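Local coordinates for protein porin B (Pseudomonas putida, PDB 4GEY) that forms a beta-barrel channel in the outer membrane that probably lets glucose and related sugars into the cell, at residues G58-D63 and D420-A425; D63-Y68 and N105-D110. The protein carries 2 engineered substitutions. All coordinates share one frame; numbering follows the deposited sequence.

Interaction 1. Residues G58-D63 and D420-A425. With DMU (decyl-beta-D-maltopyranoside), chain L; DMU (decyl-beta-D-maltopyranoside), chain K.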
ATOM      1  N   GLY A  58      23.125   6.938   9.318  1.00 28.78           N
ATOM      2  CA  GLY A  58      22.386   8.134   8.932  1.00 24.41           C
ATOM      3  C   GLY A  58      20.991   8.265   9.503  1.00 31.94           C
ATOM      4  O   GLY A  58      20.691   7.706  10.554  1.00 33.15           O
ATOM      5  N   GLY A  59      20.134   9.014   8.814  1.00 31.14           N
ATOM      6  CA  GLY A  59      18.809   9.333   9.324  1.00 26.86           C
ATOM      7  C   GLY A  59      18.878  10.289  10.509  1.00 31.28           C
ATOM      8  O   GLY A  59      19.972  10.645  10.967  1.00 24.17           O
ATOM      9  N   TYR A  60      17.721  10.708  11.020  1.00 28.11           N
ATOM     10  CA  TYR A  60      17.705  11.771  12.016  1.00 27.84           C
ATOM     11  C   TYR A  60      18.497  11.416  13.260  1.00 30.27           C
ATOM     12  O   TYR A  60      19.272  12.227  13.763  1.00 35.25           O
ATOM     13  CB  TYR A  60      16.281  12.178  12.408  1.00 27.19           C
ATOM     14  CG  TYR A  60      16.283  13.312  13.409  1.00 24.46           C
ATOM     15  CD1 TYR A  60      16.433  14.629  12.995  1.00 24.82           C
ATOM     16  CD2 TYR A  60      16.171  13.061  14.768  1.00 28.00           C
ATOM     17  CE1 TYR A  60      16.456  15.676  13.912  1.00 25.53           C
ATOM     18  CE2 TYR A  60      16.201  14.093  15.696  1.00 28.27           C
ATOM     19  CZ  TYR A  60      16.349  15.398  15.263  1.00 32.84           C
ATOM     20  OH  TYR A  60      16.375  16.412  16.188  1.00 36.86           O
ATOM     21  N   ASN A  61      18.282  10.198  13.744  1.00 34.02           N
ATOM     22  CA  ASN A  61      18.874   9.703  14.985  1.00 31.10           C
ATOM     23  C   ASN A  61      19.734   8.491  14.661  1.00 28.08           C
ATOM     24  O   ASN A  61      19.228   7.464  14.201  1.00 30.87           O
ATOM     25  CB  ASN A  61      17.759   9.328  15.952  1.00 24.83           C
ATOM     26  CG  ASN A  61      18.261   8.819  17.259  1.00 31.59           C
ATOM     27  OD1 ASN A  61      19.415   8.387  17.388  1.00 36.81           O
ATOM     28  ND2 ASN A  61      17.390   8.846  18.263  1.00 31.21           N
ATOM     29  N   ASP A  62      21.036   8.609  14.899  1.00 35.20           N
ATOM     30  CA  ASP A  62      21.971   7.577  14.468  1.00 35.33           C
ATOM     31  C   ASP A  62      22.313   6.529  15.535  1.00 35.11           C
ATOM     32  O   ASP A  62      23.158   5.668  15.303  1.00 41.86           O
ATOM     33  CB  ASP A  62      23.241   8.200  13.873  1.00 34.48           C
ATOM     34  CG  ASP A  62      23.968   9.082  14.850  1.00 44.92           C
ATOM     35  OD1 ASP A  62      23.626   9.060  16.052  1.00 55.09           O
ATOM     36  OD2 ASP A  62      24.891   9.801  14.415  1.00 50.81           O
ATOM     37  N   ASP A  63      21.665   6.605  16.694  1.00 30.87           N
ATOM     38  CA  ASP A  63      21.765   5.545  17.699  1.00 30.27           C
ATOM     39  C   ASP A  63      21.208   4.265  17.083  1.00 38.98           C
ATOM     40  O   ASP A  63      20.040   4.219  16.688  1.00 50.88           O
ATOM     41  CB  ASP A  63      20.955   5.924  18.931  1.00 30.22           C
ATOM     42  CG  ASP A  63      21.027   4.884  20.022  1.00 39.03           C
ATOM     43  OD1 ASP A  63      20.189   3.954  20.016  1.00 46.07           O
ATOM     44  OD2 ASP A  63      21.915   4.999  20.893  1.00 41.09           O
ATOM     45  N   ASP A 420      16.086  17.826   3.551  1.00 36.97           N
ATOM     46  CA  ASP A 420      17.477  17.742   3.139  1.00 34.55           C
ATOM     47  C   ASP A 420      18.445  17.811   4.304  1.00 35.76           C
ATOM     48  O   ASP A 420      19.598  17.398   4.185  1.00 44.49           O
ATOM     49  CB  ASP A 420      17.788  18.836   2.137  1.00 32.96           C
ATOM     50  CG  ASP A 420      17.134  18.588   0.805  1.00 34.02           C
ATOM     51  OD1 ASP A 420      16.751  17.430   0.536  1.00 43.70           O
ATOM     52  OD2 ASP A 420      17.007  19.546   0.024  1.00 31.54           O
ATOM     53  N   GLU A 421      17.971  18.310   5.435  1.00 28.61           N
ATOM     54  CA  GLU A 421      18.829  18.446   6.603  1.00 33.43           C
ATOM     55  C   GLU A 421      19.002  17.125   7.356  1.00 35.81           C
ATOM     56  O   GLU A 421      19.787  17.046   8.292  1.00 36.13           O
ATOM     57  CB  GLU A 421      18.321  19.553   7.533  1.00 27.27           C
ATOM     58  CG  GLU A 421      18.529  20.978   6.968  1.00 30.10           C
ATOM     59  CD  GLU A 421      17.768  21.243   5.664  1.00 37.61           C
ATOM     60  OE1 GLU A 421      16.649  20.702   5.498  1.00 38.37           O
ATOM     61  OE2 GLU A 421      18.298  21.986   4.797  1.00 38.18           O
ATOM     62  N   VAL A 422      18.279  16.093   6.931  1.00 30.38           N
ATOM     63  CA  VAL A 422      18.387  14.785   7.559  1.00 24.28           C
ATOM     64  C   VAL A 422      19.289  13.929   6.690  1.00 36.25           C
ATOM     65  O   VAL A 422      19.058  13.807   5.491  1.00 24.00           O
ATOM     66  CB  VAL A 422      16.999  14.090   7.708  1.00 31.83           C
ATOM     67  CG1 VAL A 422      17.175  12.654   8.164  1.00 29.23           C
ATOM     68  CG2 VAL A 422      16.090  14.850   8.670  1.00 23.80           C
ATOM     69  N   ASP A 423      20.327  13.350   7.288  1.00 36.66           N
ATOM     70  CA  ASP A 423      21.303  12.563   6.530  1.00 27.47           C
ATOM     71  C   ASP A 423      20.668  11.334   5.901  1.00 28.52           C
ATOM     72  O   ASP A 423      19.697  10.786   6.438  1.00 34.33           O
ATOM     73  CB  ASP A 423      22.453  12.137   7.419  1.00 25.06           C
ATOM     74  CG  ASP A 423      23.230  13.306   7.960  1.00 35.12           C
ATOM     75  OD1 ASP A 423      23.324  14.339   7.263  1.00 41.73           O
ATOM     76  OD2 ASP A 423      23.759  13.190   9.086  1.00 35.18           O
ATOM     77  N   ASN A 424      21.201  10.925   4.756  1.00 27.71           N
ATOM     78  CA  ASN A 424      20.746   9.708   4.091  1.00 29.85           C
ATOM     79  C   ASN A 424      20.763   8.554   5.075  1.00 32.76           C
ATOM     80  O   ASN A 424      21.681   8.444   5.882  1.00 36.25           O
ATOM     81  CB  ASN A 424      21.648   9.361   2.899  1.00 28.73           C
ATOM     82  CG  ASN A 424      21.620  10.420   1.817  1.00 35.97           C
ATOM     83  OD1 ASN A 424      20.959  11.452   1.952  1.00 34.08           O
ATOM     84  ND2 ASN A 424      22.341  10.169   0.733  1.00 44.76           N
ATOM     85  N   ALA A 425      19.746   7.703   5.015  1.00 30.29           N
ATOM     86  CA  ALA A 425      19.658   6.567   5.921  1.00 26.66           C
ATOM     87  C   ALA A 425      19.937   5.249   5.200  1.00 28.79           C
ATOM     88  O   ALA A 425      19.409   5.008   4.108  1.00 25.18           O
ATOM     89  CB  ALA A 425      18.295   6.529   6.586  1.00 22.11           C
TER
HETATM   90  C1  DMU L 511      17.354  17.150  -3.809  1.00 64.17           C
HETATM   91  C2  DMU L 511      16.784  18.380  -3.305  1.00 60.72           C
HETATM   92  C3  DMU L 511      17.594  19.624  -3.206  1.00 53.45           C
HETATM   93  C4  DMU L 511      18.859  19.638  -4.095  1.00 54.88           C
HETATM   94  O5  DMU L 511      19.520  18.246  -3.990  1.00 56.09           O
HETATM   95  C6  DMU L 511      18.653  17.204  -4.476  1.00 58.43           C
HETATM   96  O7  DMU L 511      16.795  20.773  -3.573  1.00 56.73           O
HETATM   97  O16 DMU L 511      19.360  15.955  -4.436  1.00 49.10           O
HETATM   98  C18 DMU L 511      19.390  15.149  -5.614  1.00 39.22           C
HETATM   99  C19 DMU L 511      19.805  13.662  -5.464  1.00 54.00           C
HETATM  100  C22 DMU L 511      18.737  12.521  -5.636  1.00 37.36           C
HETATM  101  C25 DMU L 511      19.243  11.088  -5.450  1.00 35.68           C
HETATM  102  C28 DMU L 511      18.270   9.937  -5.284  1.00 32.38           C
HETATM  103  C31 DMU L 511      18.790   8.695  -4.589  1.00 38.94           C
HETATM  104  C34 DMU L 511      17.996   7.408  -4.651  1.00 41.77           C
HETATM  105  C37 DMU L 511      17.990   6.510  -3.454  1.00 31.49           C
HETATM  106  O49 DMU L 511      16.340  16.577  -4.738  1.00 69.34           O
HETATM  107  O55 DMU L 511      16.087  18.066  -2.045  1.00 67.57           O
HETATM  108  C57 DMU L 511      19.750  20.609  -3.783  1.00 54.27           C
HETATM  109  O61 DMU L 511      21.094  20.304  -3.923  1.00 53.26           O
HETATM  110  C5  DMU L 511      16.689  23.162  -3.305  1.00 49.83           C
HETATM  111  C7  DMU L 511      17.838  23.990  -3.122  1.00 61.34           C
HETATM  112  C8  DMU L 511      18.273  24.096  -1.724  1.00 62.68           C
HETATM  113  C9  DMU L 511      18.631  22.716  -1.105  1.00 53.31           C
HETATM  114  O1  DMU L 511      17.678  21.629  -1.628  1.00 58.57           O
HETATM  115  C10 DMU L 511      16.686  21.839  -2.662  1.00 54.94           C
HETATM  116  O2  DMU L 511      19.407  24.909  -1.637  1.00 61.84           O
HETATM  117  O3  DMU L 511      16.434  23.024  -4.744  1.00 42.86           O
HETATM  118  O4  DMU L 511      17.503  25.321  -3.624  1.00 63.41           O
HETATM  119  C11 DMU L 511      18.560  22.742   0.212  1.00 44.26           C
HETATM  120  O6  DMU L 511      18.864  21.580   0.898  1.00 35.76           O
HETATM  121  C1  DMU K 510      22.760  13.748  -0.322  1.00 54.78           C
HETATM  122  C2  DMU K 510      22.809  15.171  -0.196  1.00 54.78           C
HETATM  123  C3  DMU K 510      24.145  15.752  -0.434  1.00 57.97           C
HETATM  124  C4  DMU K 510      24.831  15.227  -1.713  1.00 56.09           C
HETATM  125  O5  DMU K 510      24.454  13.748  -1.993  1.00 56.87           O
HETATM  126  C6  DMU K 510      23.119  13.311  -1.649  1.00 52.72           C
HETATM  127  O7  DMU K 510      24.073  17.184  -0.574  1.00 69.12           O
HETATM  128  O16 DMU K 510      23.063  11.884  -1.761  1.00 49.16           O
HETATM  129  C18 DMU K 510      23.160  11.275  -3.042  1.00 45.80           C
HETATM  130  C19 DMU K 510      23.592   9.784  -3.120  1.00 64.88           C
HETATM  131  C22 DMU K 510      23.034   8.891  -4.285  1.00 57.07           C
HETATM  132  C25 DMU K 510      23.329   7.386  -4.252  1.00 59.26           C
HETATM  133  C28 DMU K 510      22.291   6.428  -4.824  1.00 60.27           C
HETATM  134  C31 DMU K 510      22.448   4.921  -4.640  1.00 55.14           C
HETATM  135  C34 DMU K 510      21.380   3.991  -5.169  1.00 43.21           C
HETATM  136  O49 DMU K 510      21.397  13.299   0.039  1.00 52.48           O
HETATM  137  O55 DMU K 510      22.242  15.570   1.102  1.00 51.15           O
HETATM  138  C57 DMU K 510      26.176  15.359  -1.651  1.00 53.16           C
HETATM  139  O61 DMU K 510      26.844  15.368  -2.868  1.00 51.76           O
HETATM  140  C5  DMU K 510      24.668  19.328   0.141  1.00 82.75           C
HETATM  141  C7  DMU K 510      25.914  19.624  -0.477  1.00 85.84           C
HETATM  142  C8  DMU K 510      27.057  19.399   0.424  1.00 88.53           C
HETATM  143  C9  DMU K 510      27.183  17.916   0.910  1.00 85.83           C
HETATM  144  O1  DMU K 510      25.790  17.252   0.925  1.00 82.97           O
HETATM  145  C10 DMU K 510      24.563  17.915   0.503  1.00 77.74           C
HETATM  146  O2  DMU K 510      28.239  19.779  -0.216  1.00 92.10           O
HETATM  147  O3  DMU K 510      23.533  19.722  -0.721  1.00 83.61           O
HETATM  148  O4  DMU K 510      25.873  21.010  -0.893  1.00 84.41           O
HETATM  149  C11 DMU K 510      27.703  17.814   2.123  1.00 85.01           C
HETATM  150  O6  DMU K 510      28.900  18.455   2.354  1.00 84.23           O
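Gly-58, Gly-59 and Tyr-60 meet residues 422-425 where two loops run side by side. Beginning the second loop, Asp-420 faces a bound decyl maltoside. Its CG lies anti to the carbonyl carbon (chi1 -71°); OD2 accepts from detergent O6 at 2.9 Å, while detergent O55 lies 2.7 Å from OD1 and from OD2. OD1 is also hydrogen-bonded to Ser-415 OG. An alanine here would probably leave the Ser-415 hydroxyl and the sugar hydroxyls without this acceptor and the head group less firmly held. Val-422 carries the apolar part: CG1 lies 3.5 Å from Tyr-60 N and also packs on the carbonyl carbon of Gly-59, while CG2 approaches CD1 of Tyr-60 at the ring edge, 4.3 Å away. Asp-423 contributes its carbonyl, since Gly-59 N donates to Asp-423 O at 3.0 Å. Gly-59 N also makes a weak bond to Asn-424 O, which Gly-58 CA approaches in a CA-H...O contact of 3.1 Å. The Asn-424 side chain turns to a second detergent, OD1 accepting from O49 and ND2 donating to O16 at 3.1 Å. Last comes Ala-425, whose CB packs against Gly-59 N and CA. One loop leaves strand 42-57 and the other enters strand 425-435; these two strands, first and last in the chain, pair antiparallel, the closure characteristic of outer-membrane beta-barrels.

Interaction 2. Residues D63-Y68 and N105-D110. With DMU (decyl-beta-D-maltopyranoside), chain N; C8E ((hydroxyethyloxy)tri(ethyloxy)octane), chain H.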
ATOM      1  N   ASP A  63      21.665   6.605  16.694  1.00 30.87           N
ATOM      2  CA  ASP A  63      21.765   5.545  17.699  1.00 30.27           C
ATOM      3  C   ASP A  63      21.208   4.265  17.083  1.00 38.98           C
ATOM      4  O   ASP A  63      20.040   4.219  16.688  1.00 50.88           O
ATOM      5  CB  ASP A  63      20.955   5.924  18.931  1.00 30.22           C
ATOM      6  CG  ASP A  63      21.027   4.884  20.022  1.00 39.03           C
ATOM      7  OD1 ASP A  63      20.189   3.954  20.016  1.00 46.07           O
ATOM      8  OD2 ASP A  63      21.915   4.999  20.893  1.00 41.09           O
ATOM      9  N   LYS A  64      22.039   3.235  16.979  1.00 39.47           N
ATOM     10  CA  LYS A  64      21.650   2.016  16.270  1.00 32.88           C
ATOM     11  C   LYS A  64      20.751   1.149  17.139  1.00 33.60           C
ATOM     12  O   LYS A  64      21.083   0.841  18.287  1.00 29.40           O
ATOM     13  CB  LYS A  64      22.883   1.228  15.826  1.00 29.69           C
ATOM     14  CG  LYS A  64      23.826   2.025  14.943  1.00 42.00           C
ATOM     15  CD  LYS A  64      24.961   1.186  14.352  1.00 45.30           C
ATOM     16  CE  LYS A  64      26.007   2.103  13.718  1.00 55.41           C
ATOM     17  NZ  LYS A  64      25.347   3.262  13.028  1.00 61.02           N
ATOM     18  N   THR A  65      19.603   0.774  16.586  1.00 25.67           N
ATOM     19  CA  THR A  65      18.653  -0.084  17.277  1.00 29.30           C
ATOM     20  C   THR A  65      17.936  -0.943  16.240  1.00 37.16           C
ATOM     21  O   THR A  65      18.349  -1.005  15.083  1.00 24.81           O
ATOM     22  CB  THR A  65      17.628   0.745  18.085  1.00 25.74           C
ATOM     23  OG1 THR A  65      16.761  -0.123  18.824  1.00 38.97           O
ATOM     24  CG2 THR A  65      16.794   1.577  17.165  1.00 24.90           C
ATOM     25  N   ALA A  66      16.869  -1.616  16.644  1.00 25.17           N
ATOM     26  CA  ALA A  66      16.115  -2.408  15.687  1.00 28.55           C
ATOM     27  C   ALA A  66      14.633  -2.457  16.042  1.00 33.34           C
ATOM     28  O   ALA A  66      14.252  -2.445  17.216  1.00 31.67           O
ATOM     29  CB  ALA A  66      16.696  -3.812  15.563  1.00 25.14           C
ATOM     30  N   ARG A  67      13.790  -2.491  15.022  1.00 23.77           N
ATOM     31  CA  ARG A  67      12.370  -2.514  15.287  1.00 25.89           C
ATOM     32  C   ARG A  67      11.723  -3.660  14.564  1.00 23.46           C
ATOM     33  O   ARG A  67      12.227  -4.128  13.546  1.00 36.44           O
ATOM     34  CB  ARG A  67      11.730  -1.171  14.945  1.00 28.06           C
ATOM     35  CG  ARG A  67      12.235  -0.040  15.830  1.00 23.46           C
ATOM     36  CD  ARG A  67      11.715  -0.200  17.238  1.00 24.16           C
ATOM     37  NE  ARG A  67      12.193   0.843  18.139  1.00 33.73           N
ATOM     38  CZ  ARG A  67      13.351   0.791  18.786  1.00 37.27           C
ATOM     39  NH1 ARG A  67      14.151  -0.252  18.621  1.00 44.86           N
ATOM     40  NH2 ARG A  67      13.712   1.781  19.589  1.00 37.17           N
ATOM     41  N   TYR A  68      10.626  -4.144  15.125  1.00 30.92           N
ATOM     42  CA  TYR A  68       9.941  -5.277  14.548  1.00 31.38           C
ATOM     43  C   TYR A  68       8.451  -5.033  14.525  1.00 33.76           C
ATOM     44  O   TYR A  68       7.873  -4.529  15.483  1.00 38.54           O
ATOM     45  CB  TYR A  68      10.238  -6.548  15.330  1.00 24.52           C
ATOM     46  CG  TYR A  68       9.516  -7.761  14.798  1.00 24.62           C
ATOM     47  CD1 TYR A  68       9.981  -8.433  13.677  1.00 26.34           C
ATOM     48  CD2 TYR A  68       8.369  -8.236  15.418  1.00 26.42           C
ATOM     49  CE1 TYR A  68       9.324  -9.542  13.191  1.00 30.91           C
ATOM     50  CE2 TYR A  68       7.709  -9.344  14.948  1.00 27.09           C
ATOM     51  CZ  TYR A  68       8.196  -9.993  13.841  1.00 33.74           C
ATOM     52  OH  TYR A  68       7.539 -11.090  13.373  1.00 39.91           O
ATOM     53  N   ASN A 105       9.688   5.890  12.362  1.00 33.05           N
ATOM     54  CA  ASN A 105       9.352   6.840  13.405  1.00 22.16           C
ATOM     55  C   ASN A 105      10.453   6.973  14.443  1.00 26.91           C
ATOM     56  O   ASN A 105      10.837   8.079  14.821  1.00 22.99           O
ATOM     57  CB  ASN A 105       8.054   6.426  14.074  1.00 25.74           C
ATOM     58  CG  ASN A 105       6.894   6.463  13.124  1.00 30.47           C
ATOM     59  OD1 ASN A 105       6.808   7.349  12.268  1.00 43.33           O
ATOM     60  ND2 ASN A 105       6.001   5.493  13.245  1.00 22.65           N
ATOM     61  N   ASP A 106      10.977   5.833  14.881  1.00 28.70           N
ATOM     62  CA  ASP A 106      11.808   5.790  16.070  1.00 23.36           C
ATOM     63  C   ASP A 106      13.250   6.222  15.850  1.00 23.45           C
ATOM     64  O   ASP A 106      13.903   6.633  16.797  1.00 26.46           O
ATOM     65  CB  ASP A 106      11.724   4.409  16.728  1.00 39.58           C
ATOM     66  CG  ASP A 106      10.346   4.120  17.295  1.00 36.50           C
ATOM     67  OD1 ASP A 106       9.621   5.097  17.580  1.00 45.21           O
ATOM     68  OD2 ASP A 106       9.983   2.930  17.455  1.00 26.90           O
ATOM     69  N   ARG A 107      13.747   6.145  14.613  1.00 26.81           N
ATOM     70  CA  ARG A 107      15.126   6.597  14.315  1.00 30.02           C
ATOM     71  C   ARG A 107      15.293   7.504  13.067  1.00 29.72           C
ATOM     72  O   ARG A 107      16.018   8.491  13.116  1.00 28.72           O
ATOM     73  CB  ARG A 107      16.086   5.406  14.188  1.00 25.56           C
ATOM     74  CG  ARG A 107      16.316   4.617  15.457  1.00 27.22           C
ATOM     75  CD  ARG A 107      17.128   5.376  16.520  1.00 32.67           C
ATOM     76  NE  ARG A 107      16.435   5.304  17.800  1.00 30.38           N
ATOM     77  CZ  ARG A 107      16.913   4.705  18.875  1.00 41.97           C
ATOM     78  NH1 ARG A 107      18.113   4.153  18.842  1.00 47.15           N
ATOM     79  NH2 ARG A 107      16.200   4.678  19.993  1.00 53.01           N
ATOM     80  N   ILE A 108      14.649   7.163  11.956  1.00 25.69           N
ATOM     81  CA  ILE A 108      14.913   7.850  10.691  1.00 27.51           C
ATOM     82  C   ILE A 108      14.360   9.274  10.600  1.00 36.78           C
ATOM     83  O   ILE A 108      15.066  10.196  10.185  1.00 36.96           O
ATOM     84  CB  ILE A 108      14.388   7.035   9.489  1.00 33.97           C
ATOM     85  CG1 ILE A 108      15.330   5.876   9.171  1.00 39.17           C
ATOM     86  CG2 ILE A 108      14.254   7.899   8.252  1.00 27.17           C
ATOM     87  CD1 ILE A 108      14.918   4.613   9.820  1.00 40.69           C
ATOM     88  N   SER A 109      13.102   9.450  10.998  1.00 40.64           N
ATOM     89  CA  SER A 109      12.383  10.714  10.797  1.00 31.89           C
ATOM     90  C   SER A 109      12.808  11.884  11.671  1.00 29.30           C
ATOM     91  O   SER A 109      13.170  11.733  12.828  1.00 29.63           O
ATOM     92  CB  SER A 109      10.884  10.507  10.999  1.00 28.04           C
ATOM     93  OG  SER A 109      10.324   9.792   9.916  1.00 35.56           O
ATOM     94  N   ASP A 110      12.738  13.071  11.099  1.00 35.77           N
ATOM     95  CA  ASP A 110      12.651  14.257  11.915  1.00 36.44           C
ATOM     96  C   ASP A 110      11.328  14.133  12.687  1.00 23.84           C
ATOM     97  O   ASP A 110      10.291  13.889  12.094  1.00 34.94           O
ATOM     98  CB  ASP A 110      12.614  15.470  11.001  1.00 34.25           C
ATOM     99  CG  ASP A 110      12.974  16.737  11.707  1.00 37.66           C
ATOM    100  OD1 ASP A 110      12.168  17.197  12.552  1.00 39.30           O
ATOM    101  OD2 ASP A 110      14.058  17.281  11.398  1.00 42.86           O
TER
HETATM  102  C1  DMU N 513      12.858  -5.827  20.542  1.00 81.99           C
HETATM  103  C2  DMU N 513      12.786  -4.766  21.518  1.00 89.46           C
HETATM  104  C3  DMU N 513      14.025  -3.997  21.780  1.00 94.54           C
HETATM  105  C4  DMU N 513      14.884  -3.691  20.525  1.00 46.36           C
HETATM  106  O5  DMU N 513      14.777  -4.832  19.496  1.00 48.97           O
HETATM  107  C6  DMU N 513      13.495  -5.454  19.300  1.00 61.99           C
HETATM  108  O7  DMU N 513      13.710  -2.738  22.425  1.00100.46           O
HETATM  109  O16 DMU N 513      13.713  -6.608  18.489  1.00 52.35           O
HETATM  110  C18 DMU N 513      13.503  -6.565  17.089  1.00 48.77           C
HETATM  111  C19 DMU N 513      14.005  -7.798  16.302  1.00 48.81           C
HETATM  112  C22 DMU N 513      13.354  -9.177  16.635  1.00 43.78           C
HETATM  113  C25 DMU N 513      13.669 -10.326  15.683  1.00 53.81           C
HETATM  114  C28 DMU N 513      12.619 -10.801  14.699  1.00 58.31           C
HETATM  115  C31 DMU N 513      13.050 -11.741  13.589  1.00 58.13           C
HETATM  116  O49 DMU N 513      11.493  -6.324  20.225  1.00 85.70           O
HETATM  117  O55 DMU N 513      12.231  -5.293  22.775  1.00 90.96           O
HETATM  118  C57 DMU N 513      16.195  -3.553  20.834  1.00 52.04           C
HETATM  119  O61 DMU N 513      17.080  -3.300  19.795  1.00 60.26           O
HETATM  120  C5  DMU N 513      13.821  -1.118  24.109  1.00110.06           C
HETATM  121  C7  DMU N 513      14.350  -0.056  23.311  1.00112.35           C
HETATM  122  C8  DMU N 513      15.831   0.063  23.334  1.00113.93           C
HETATM  123  C9  DMU N 513      16.659  -1.273  23.449  1.00 73.05           C
HETATM  124  O1  DMU N 513      15.747  -2.514  23.654  1.00108.06           O
HETATM  125  C10 DMU N 513      14.284  -2.432  23.673  1.00107.30           C
HETATM  126  O2  DMU N 513      16.273   0.792  22.217  1.00110.39           O
HETATM  127  O3  DMU N 513      12.346  -1.084  24.128  1.00109.24           O
HETATM  128  O4  DMU N 513      13.742   1.174  23.793  1.00108.84           O
HETATM  129  C11 DMU N 513      17.553  -1.208  24.426  1.00 69.93           C
HETATM  130  O6  DMU N 513      18.546  -0.253  24.318  1.00 64.50           O
HETATM  131  C1  C8E H 507       8.801  -7.974  20.928  1.00 44.70           C
HETATM  132  C2  C8E H 507       9.584  -8.983  20.105  1.00 48.43           C
HETATM  133  C3  C8E H 507       8.631  -9.749  19.185  1.00 53.60           C
HETATM  134  C4  C8E H 507       9.390 -10.480  18.079  1.00 51.28           C
HETATM  135  C5  C8E H 507       9.190 -11.993  18.132  1.00 49.22           C
HETATM  136  C6  C8E H 507       8.996 -12.566  16.726  1.00 49.83           C
HETATM  137  C7  C8E H 507      10.285 -13.153  16.165  1.00 51.31           C
HETATM  138  C8  C8E H 507      10.168 -13.494  14.682  1.00 59.17           C
HETATM  139  O9  C8E H 507       9.934 -14.871  14.479  1.00 63.64           O
HETATM  140  C10 C8E H 507       9.240 -15.113  13.275  1.00 59.38           C
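Arg-107 reaches from its helix to Asp-63, and its NH1 donates to Asp-63 O at 2.9 Å with a nearly straight N-H...O angle of 166°. The acceptor lies in the guanidinium plane, although NH1 sits well above the plane of the carbonyl; Asn-55 ND2 is a second donor to Asp-63 O. NH1 also forms a salt bridge with Asp-63 OD1, its modelled length being too short to trust. NE of Arg-107 is taken up by Asp-106 O at 3.0 Å, in the same plane, so NE and NH1 both fix the group's rotation. Thr-65 CG2 lies over one face of this guanidinium, 3.3 Å from NH1. Thr-65 OG1 accepts from Arg-67 NH1 at 2.6 Å and has a weak bond to a detergent hydroxyl, O61. Arg-67 NH1 gives a second bond to Ala-66 O, which lies in the guanidinium plane. The Arg-67 chain bends at chi2 (-70°), which sets CD 3.6 Å from Asp-106 OD2, and NE forms a salt bridge with that oxygen at 3.1 Å on its anti side, the two planes 58° apart. NH2 of Arg-67 stands 3.8 Å from NH2 of Arg-107, two like charges whose repulsion the carboxylates would probably temper. Helix 103-108 thus lies against the start of strand 66-79, beside strand 42-57; on the helix, Ile-108 packs on Ala-425 and Val-427 of strand 425-435.

From the N terminus, strand 42-57 runs into residues 58-63, the first side of interaction 1, and Asp-63 then belongs to interaction 2 as well. The chain continues through strands 66-79 and 89-100 to helix 103-108, where interaction 2 closes a short loop. Most of the remaining strands follow before residues 420-425 close the far longer loop of interaction 1, so the shorter loop falls wholly within the longer. The contacts also touch directly: probable backbone hydrogen bonds run from Tyr-60 N to Ile-108 O (2.8 Å) and from Asn-61 N to Arg-107 O (2.9 Å). Together they tie helix 103-108 to the seam between the first and last strands.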